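Local coordinates for protein ATP-dependent DNA helicase (Mycobacterium smegmatis, PDB 5V9X) that uses ATP hydrolysis to move 3'-to-5' along single-stranded DNA and unwind RNA:DNA duplexes, at residues T122-V127 against P134-T139; E674-V679 against T684-R689. All coordinates share one frame; numbering follows the deposited sequence.

Contact 1 (T122-V127 against P134-T139)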
ATOM      1  N   THR A 122      -0.144   1.216  33.855  1.00 45.72           N
ATOM      2  CA  THR A 122      -0.055   2.113  35.006  1.00 49.93           C
ATOM      3  C   THR A 122      -1.356   2.136  35.806  1.00 47.16           C
ATOM      4  O   THR A 122      -1.325   2.248  37.039  1.00 45.49           O
ATOM      5  CB  THR A 122       0.314   3.526  34.539  1.00 57.00           C
ATOM      6  OG1 THR A 122       1.708   3.571  34.211  1.00 55.32           O
ATOM      7  CG2 THR A 122       0.001   4.575  35.605  1.00 63.14           C
ATOM      8  N   GLY A 123      -2.501   2.015  35.127  1.00 47.54           N
ATOM      9  CA  GLY A 123      -3.779   2.050  35.821  1.00 49.65           C
ATOM     10  C   GLY A 123      -4.060   0.789  36.615  1.00 53.93           C
ATOM     11  O   GLY A 123      -4.582   0.857  37.733  1.00 57.11           O
ATOM     12  N   ILE A 124      -3.736  -0.377  36.044  1.00 48.55           N
ATOM     13  CA  ILE A 124      -3.873  -1.631  36.782  1.00 48.46           C
ATOM     14  C   ILE A 124      -3.071  -1.565  38.072  1.00 51.47           C
ATOM     15  O   ILE A 124      -3.542  -1.978  39.139  1.00 52.27           O
ATOM     16  CB  ILE A 124      -3.433  -2.822  35.910  1.00 51.77           C
ATOM     17  CG1 ILE A 124      -4.207  -2.860  34.589  1.00 48.81           C
ATOM     18  CG2 ILE A 124      -3.609  -4.131  36.669  1.00 58.44           C
ATOM     19  CD1 ILE A 124      -5.679  -3.067  34.752  1.00 50.65           C
ATOM     20  N   THR A 125      -1.854  -1.022  37.993  1.00 52.83           N
ATOM     21  CA  THR A 125      -1.000  -0.897  39.169  1.00 52.33           C
ATOM     22  C   THR A 125      -1.629   0.017  40.212  1.00 46.72           C
ATOM     23  O   THR A 125      -1.652  -0.306  41.405  1.00 45.94           O
ATOM     24  CB  THR A 125       0.372  -0.367  38.751  1.00 56.71           C
ATOM     25  OG1 THR A 125       0.967  -1.270  37.810  1.00 57.00           O
ATOM     26  CG2 THR A 125       1.285  -0.209  39.962  1.00 42.18           C
ATOM     27  N   ARG A 126      -2.133   1.175  39.777  1.00 49.22           N
ATOM     28  CA  ARG A 126      -2.770   2.105  40.702  1.00 52.36           C
ATOM     29  C   ARG A 126      -3.965   1.460  41.392  1.00 61.42           C
ATOM     30  O   ARG A 126      -4.155   1.620  42.604  1.00 68.87           O
ATOM     31  CB  ARG A 126      -3.189   3.372  39.952  1.00 50.39           C
ATOM     32  CG  ARG A 126      -3.592   4.541  40.837  1.00 54.18           C
ATOM     33  CD  ARG A 126      -5.100   4.647  40.969  1.00 59.52           C
ATOM     34  NE  ARG A 126      -5.747   4.780  39.669  1.00 57.13           N
ATOM     35  CZ  ARG A 126      -7.056   4.667  39.473  1.00 60.95           C
ATOM     36  NH1 ARG A 126      -7.862   4.414  40.495  1.00 65.63           N
ATOM     37  NH2 ARG A 126      -7.559   4.801  38.254  1.00 60.77           N
ATOM     38  N   VAL A 127      -4.773   0.711  40.638  1.00 59.67           N
ATOM     39  CA  VAL A 127      -5.949   0.067  41.216  1.00 60.44           C
ATOM     40  C   VAL A 127      -5.541  -1.098  42.112  1.00 60.51           C
ATOM     41  O   VAL A 127      -6.093  -1.278  43.205  1.00 56.06           O
ATOM     42  CB  VAL A 127      -6.906  -0.379  40.096  1.00 55.22           C
ATOM     43  CG1 VAL A 127      -8.049  -1.199  40.665  1.00 56.88           C
ATOM     44  CG2 VAL A 127      -7.439   0.835  39.347  1.00 51.40           C
ATOM     45  N   PRO A 134      -0.677  -6.786  45.407  1.00 77.44           N
ATOM     46  CA  PRO A 134       0.617  -6.520  44.771  1.00 74.35           C
ATOM     47  C   PRO A 134       0.437  -6.104  43.319  1.00 71.15           C
ATOM     48  O   PRO A 134      -0.445  -6.598  42.613  1.00 71.12           O
ATOM     49  CB  PRO A 134       1.353  -7.860  44.885  1.00 73.84           C
ATOM     50  CG  PRO A 134       0.267  -8.873  44.955  1.00 76.98           C
ATOM     51  CD  PRO A 134      -0.848  -8.216  45.724  1.00 79.03           C
ATOM     52  N   ALA A 135       1.285  -5.182  42.881  1.00 66.03           N
ATOM     53  CA  ALA A 135       1.209  -4.701  41.513  1.00 61.46           C
ATOM     54  C   ALA A 135       1.715  -5.771  40.548  1.00 61.23           C
ATOM     55  O   ALA A 135       2.683  -6.475  40.854  1.00 67.40           O
ATOM     56  CB  ALA A 135       2.031  -3.424  41.351  1.00 62.60           C
ATOM     57  N   PRO A 136       1.079  -5.929  39.392  1.00 57.97           N
ATOM     58  CA  PRO A 136       1.623  -6.824  38.368  1.00 56.27           C
ATOM     59  C   PRO A 136       2.800  -6.192  37.642  1.00 62.37           C
ATOM     60  O   PRO A 136       2.891  -4.972  37.493  1.00 66.69           O
ATOM     61  CB  PRO A 136       0.437  -7.033  37.418  1.00 53.87           C
ATOM     62  CG  PRO A 136      -0.378  -5.799  37.572  1.00 53.90           C
ATOM     63  CD  PRO A 136      -0.241  -5.395  39.017  1.00 59.12           C
ATOM     64  N   SER A 137       3.716  -7.048  37.198  1.00 65.92           N
ATOM     65  CA  SER A 137       4.893  -6.627  36.440  1.00 65.32           C
ATOM     66  C   SER A 137       4.731  -7.147  35.016  1.00 65.76           C
ATOM     67  O   SER A 137       4.959  -8.329  34.747  1.00 76.39           O
ATOM     68  CB  SER A 137       6.181  -7.139  37.077  1.00 66.33           C
ATOM     69  OG  SER A 137       6.518  -8.426  36.587  1.00 68.15           O
ATOM     70  N   ILE A 138       4.339  -6.259  34.109  1.00 57.39           N
ATOM     71  CA  ILE A 138       4.096  -6.599  32.711  1.00 52.09           C
ATOM     72  C   ILE A 138       5.103  -5.829  31.867  1.00 48.61           C
ATOM     73  O   ILE A 138       5.066  -4.592  31.818  1.00 49.18           O
ATOM     74  CB  ILE A 138       2.656  -6.279  32.288  1.00 47.34           C
ATOM     75  CG1 ILE A 138       1.670  -7.169  33.051  1.00 48.65           C
ATOM     76  CG2 ILE A 138       2.492  -6.433  30.786  1.00 40.82           C
ATOM     77  CD1 ILE A 138       0.219  -6.767  32.881  1.00 37.67           C
ATOM     78  N   THR A 139       5.998  -6.553  31.201  1.00 43.16           N
ATOM     79  CA  THR A 139       7.035  -5.939  30.385  1.00 43.54           C
ATOM     80  C   THR A 139       6.556  -5.760  28.947  1.00 46.25           C
ATOM     81  O   THR A 139       5.741  -6.535  28.440  1.00 48.75           O
ATOM     82  CB  THR A 139       8.311  -6.782  30.410  1.00 48.23           C
ATOM     83  OG1 THR A 139       8.006  -8.129  30.031  1.00 59.99           O
ATOM     84  CG2 THR A 139       8.915  -6.788  31.800  1.00 42.19           C
TER

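Contact 2 (E674-V679 against T684-R689)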
ATOM      1  N   GLU A 674     -16.145  21.343 -24.743  1.00 72.87           N
ATOM      2  CA  GLU A 674     -15.979  22.155 -25.944  1.00 70.20           C
ATOM      3  C   GLU A 674     -14.946  21.560 -26.892  1.00 69.09           C
ATOM      4  O   GLU A 674     -15.005  21.804 -28.101  1.00 73.26           O
ATOM      5  CB  GLU A 674     -15.578  23.581 -25.570  1.00 73.50           C
ATOM      6  CG  GLU A 674     -16.640  24.359 -24.815  1.00 78.91           C
ATOM      7  CD  GLU A 674     -16.138  25.710 -24.343  1.00 83.46           C
ATOM      8  OE1 GLU A 674     -14.971  26.047 -24.635  1.00 84.97           O
ATOM      9  OE2 GLU A 674     -16.908  26.435 -23.678  1.00 84.62           O
ATOM     10  N   ALA A 675     -14.000  20.783 -26.373  1.00 68.99           N
ATOM     11  CA  ALA A 675     -12.923  20.267 -27.208  1.00 68.81           C
ATOM     12  C   ALA A 675     -13.282  18.950 -27.891  1.00 68.99           C
ATOM     13  O   ALA A 675     -12.953  18.761 -29.069  1.00 66.99           O
ATOM     14  CB  ALA A 675     -11.651  20.098 -26.375  1.00 68.88           C
ATOM     15  N   THR A 676     -13.949  18.031 -27.186  1.00 68.33           N
ATOM     16  CA  THR A 676     -14.301  16.732 -27.752  1.00 70.32           C
ATOM     17  C   THR A 676     -15.811  16.513 -27.815  1.00 66.44           C
ATOM     18  O   THR A 676     -16.256  15.382 -28.032  1.00 64.32           O
ATOM     19  CB  THR A 676     -13.653  15.592 -26.965  1.00 73.15           C
ATOM     20  OG1 THR A 676     -14.038  15.665 -25.587  1.00 77.11           O
ATOM     21  CG2 THR A 676     -12.135  15.662 -27.069  1.00 70.03           C
ATOM     22  N   GLY A 677     -16.614  17.561 -27.630  1.00 60.17           N
ATOM     23  CA  GLY A 677     -18.051  17.411 -27.703  1.00 66.07           C
ATOM     24  C   GLY A 677     -18.641  16.792 -26.453  1.00 73.87           C
ATOM     25  O   GLY A 677     -19.572  17.345 -25.855  1.00 78.75           O
ATOM     26  N   VAL A 678     -18.097  15.645 -26.044  1.00 72.86           N
ATOM     27  CA  VAL A 678     -18.511  14.942 -24.838  1.00 70.30           C
ATOM     28  C   VAL A 678     -17.273  14.675 -23.994  1.00 67.04           C
ATOM     29  O   VAL A 678     -16.138  14.753 -24.470  1.00 71.45           O
ATOM     30  CB  VAL A 678     -19.244  13.620 -25.152  1.00 68.50           C
ATOM     31  CG1 VAL A 678     -20.481  13.884 -26.003  1.00 67.41           C
ATOM     32  CG2 VAL A 678     -18.304  12.646 -25.851  1.00 65.22           C
ATOM     33  N   VAL A 679     -17.503  14.348 -22.728  1.00 65.07           N
ATOM     34  CA  VAL A 679     -16.398  14.066 -21.815  1.00 62.68           C
ATOM     35  C   VAL A 679     -16.325  12.567 -21.548  1.00 55.73           C
ATOM     36  O   VAL A 679     -17.360  11.884 -21.510  1.00 54.05           O
ATOM     37  CB  VAL A 679     -16.527  14.868 -20.508  1.00 66.94           C
ATOM     38  CG1 VAL A 679     -16.799  16.337 -20.810  1.00 68.69           C
ATOM     39  CG2 VAL A 679     -17.606  14.284 -19.602  1.00 69.03           C
ATOM     40  N   THR A 684     -18.831   6.214 -21.784  1.00 67.67           N
ATOM     41  CA  THR A 684     -18.377   6.722 -23.075  1.00 70.67           C
ATOM     42  C   THR A 684     -16.870   6.931 -23.034  1.00 68.37           C
ATOM     43  O   THR A 684     -16.376   7.738 -22.240  1.00 64.37           O
ATOM     44  CB  THR A 684     -19.075   8.041 -23.442  1.00 74.51           C
ATOM     45  OG1 THR A 684     -18.521   9.110 -22.666  1.00 87.28           O
ATOM     46  CG2 THR A 684     -20.571   7.966 -23.174  1.00 70.50           C
ATOM     47  N   PHE A 685     -16.145   6.205 -23.882  1.00 66.15           N
ATOM     48  CA  PHE A 685     -14.740   6.484 -24.134  1.00 59.24           C
ATOM     49  C   PHE A 685     -14.627   7.466 -25.293  1.00 62.35           C
ATOM     50  O   PHE A 685     -15.484   7.506 -26.180  1.00 65.34           O
ATOM     51  CB  PHE A 685     -13.963   5.208 -24.475  1.00 55.13           C
ATOM     52  CG  PHE A 685     -13.876   4.210 -23.349  1.00 53.14           C
ATOM     53  CD1 PHE A 685     -14.268   4.542 -22.062  1.00 52.99           C
ATOM     54  CD2 PHE A 685     -13.383   2.935 -23.584  1.00 50.64           C
ATOM     55  CE1 PHE A 685     -14.180   3.615 -21.038  1.00 54.66           C
ATOM     56  CE2 PHE A 685     -13.291   2.008 -22.565  1.00 48.92           C
ATOM     57  CZ  PHE A 685     -13.689   2.347 -21.291  1.00 53.03           C
ATOM     58  N   VAL A 686     -13.561   8.259 -25.284  1.00 60.35           N
ATOM     59  CA  VAL A 686     -13.303   9.232 -26.341  1.00 62.37           C
ATOM     60  C   VAL A 686     -11.942   8.933 -26.952  1.00 62.82           C
ATOM     61  O   VAL A 686     -10.930   8.897 -26.240  1.00 60.57           O
ATOM     62  CB  VAL A 686     -13.361  10.676 -25.824  1.00 60.69           C
ATOM     63  CG1 VAL A 686     -12.903  11.638 -26.912  1.00 55.39           C
ATOM     64  CG2 VAL A 686     -14.769  11.018 -25.368  1.00 63.63           C
ATOM     65  N   VAL A 687     -11.917   8.730 -28.264  1.00 61.17           N
ATOM     66  CA  VAL A 687     -10.680   8.579 -29.015  1.00 62.22           C
ATOM     67  C   VAL A 687     -10.398   9.911 -29.696  1.00 66.23           C
ATOM     68  O   VAL A 687     -11.153  10.348 -30.572  1.00 62.47           O
ATOM     69  CB  VAL A 687     -10.768   7.430 -30.027  1.00 60.57           C
ATOM     70  CG1 VAL A 687      -9.537   7.411 -30.910  1.00 54.62           C
ATOM     71  CG2 VAL A 687     -10.921   6.105 -29.294  1.00 61.01           C
ATOM     72  N   GLU A 688      -9.313  10.563 -29.288  1.00 69.38           N
ATOM     73  CA  GLU A 688      -8.967  11.899 -29.751  1.00 64.75           C
ATOM     74  C   GLU A 688      -7.725  11.823 -30.624  1.00 67.61           C
ATOM     75  O   GLU A 688      -6.752  11.154 -30.266  1.00 68.30           O
ATOM     76  CB  GLU A 688      -8.733  12.837 -28.566  1.00 56.95           C
ATOM     77  CG  GLU A 688      -8.237  14.214 -28.950  1.00 56.21           C
ATOM     78  CD  GLU A 688      -8.182  15.152 -27.765  1.00 59.46           C
ATOM     79  OE1 GLU A 688      -8.600  14.743 -26.661  1.00 59.87           O
ATOM     80  OE2 GLU A 688      -7.724  16.299 -27.938  1.00 62.12           O
ATOM     81  N   ARG A 689      -7.761  12.510 -31.762  1.00 74.00           N
ATOM     82  CA  ARG A 689      -6.664  12.482 -32.717  1.00 77.79           C
ATOM     83  C   ARG A 689      -6.264  13.901 -33.098  1.00 80.99           C
ATOM     84  O   ARG A 689      -7.118  14.776 -33.266  1.00 83.17           O
ATOM     85  CB  ARG A 689      -7.044  11.690 -33.974  1.00 82.59           C
ATOM     86  CG  ARG A 689      -5.903  11.515 -34.960  1.00 91.41           C
ATOM     87  CD  ARG A 689      -6.312  10.698 -36.179  1.00 98.87           C
ATOM     88  NE  ARG A 689      -7.510  11.229 -36.827  1.00101.41           N
ATOM     89  CZ  ARG A 689      -8.724  10.707 -36.691  1.00 98.24           C
ATOM     90  NH1 ARG A 689      -8.903   9.636 -35.930  1.00 98.34           N
ATOM     91  NH2 ARG A 689      -9.760  11.253 -37.314  1.00 94.85           N
TER

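Contact 1 (T122-V127 against P134-T139)
The CG2 methyl of T125 lies against the CB methyl of A135 at 3.6 Å, and the CG2 branch of I124 reaches CG of the P136 ring at 3.7 Å, the side chains of I124 and P136 crossing at about a right angle. In I124 the CG2 methyl stands anti to the backbone N and faces the proline, while CG1, set beside that N (chi1 -55°), carries CD1 away from the loop. T125 divides its branches by polarity. CG2 does the touching, whereas OG1 turns back along its own helix to a hydrogen bond with L121 O, one turn earlier; T125 OG1 is 4.2 Å from P136 O and not bonded to it. Both segments belong to the DEAD/DEAH-box part of the helicase: helix 118-130 ends, the chain doubles back in an extended loop over the flank it has just built, and then enters 140-143, an outermost strand of the seven-stranded parallel sheet of this RecA-like domain. Behind the contact, I124 also packs on A88 of helix 75-88 and T37 of helix 35-44. Further along the returning loop, the side chain of I138 touches L121 and L87, and T139 joins the neighbouring strand through backbone bonding to V162.

Contact 2 (E674-V679 against T684-R689)
V686 meets T676 and V678 with one methyl each: CG1 of V686 lies 4.0 Å from CB of T676, and CG2 of V686 meets CG2 of V678 at 3.9 Å, the two valines inclined to each other. With CG1 anti to the backbone N (chi1 172°), the two branches of V686 part, CG1 toward T676 and CG2 toward V678. E688 extends its chain at about a right angle across T676, whose CG2 methyl sits 3.7 Å from E688 OE1. That carboxylate is held from elsewhere, OE1 by S864 OG and OE2 by T860 OG1, which fixes its rotation beside the methyl. The chain leaves helical geometry at G677, where phi is positive, and leads into strand 684-691 of the mixed five-stranded sheet. T684, V686 and E688 point toward the incoming chain, while F685 and V687 lie on the other face. T676 OG1 secures the turn from within, 2.5 Å from V678 O and nearly in line with that carbonyl (162°); Q672 O is a second acceptor for the same hydroxyl, whose single proton can serve only one at a time or be shared. V858 of the adjoining strand 854-859 touches both T676 and V686.

Overall arrangement
Contact 1 and contact 2 follow one another along the chain, the first closing long before the second opens, and lie on opposite sides of its centre with their own centres about 68 Å apart. They share no helix, strand or sheet. Contact 1 lies at the edge of the first parallel sheet, on a helix and the loop leading into strand 140-143, the side chain of I124 being about 13 Å from the bound AMP-PNP; the second parallel sheet's first six strands and the winged-helix family region (444-615) come between the contacts in the chain. Contact 2 opens a separate mixed sheet, its nearest atom about 11 Å from the bound DNA, so the pair samples the motor and the C-terminal region that accompanies it.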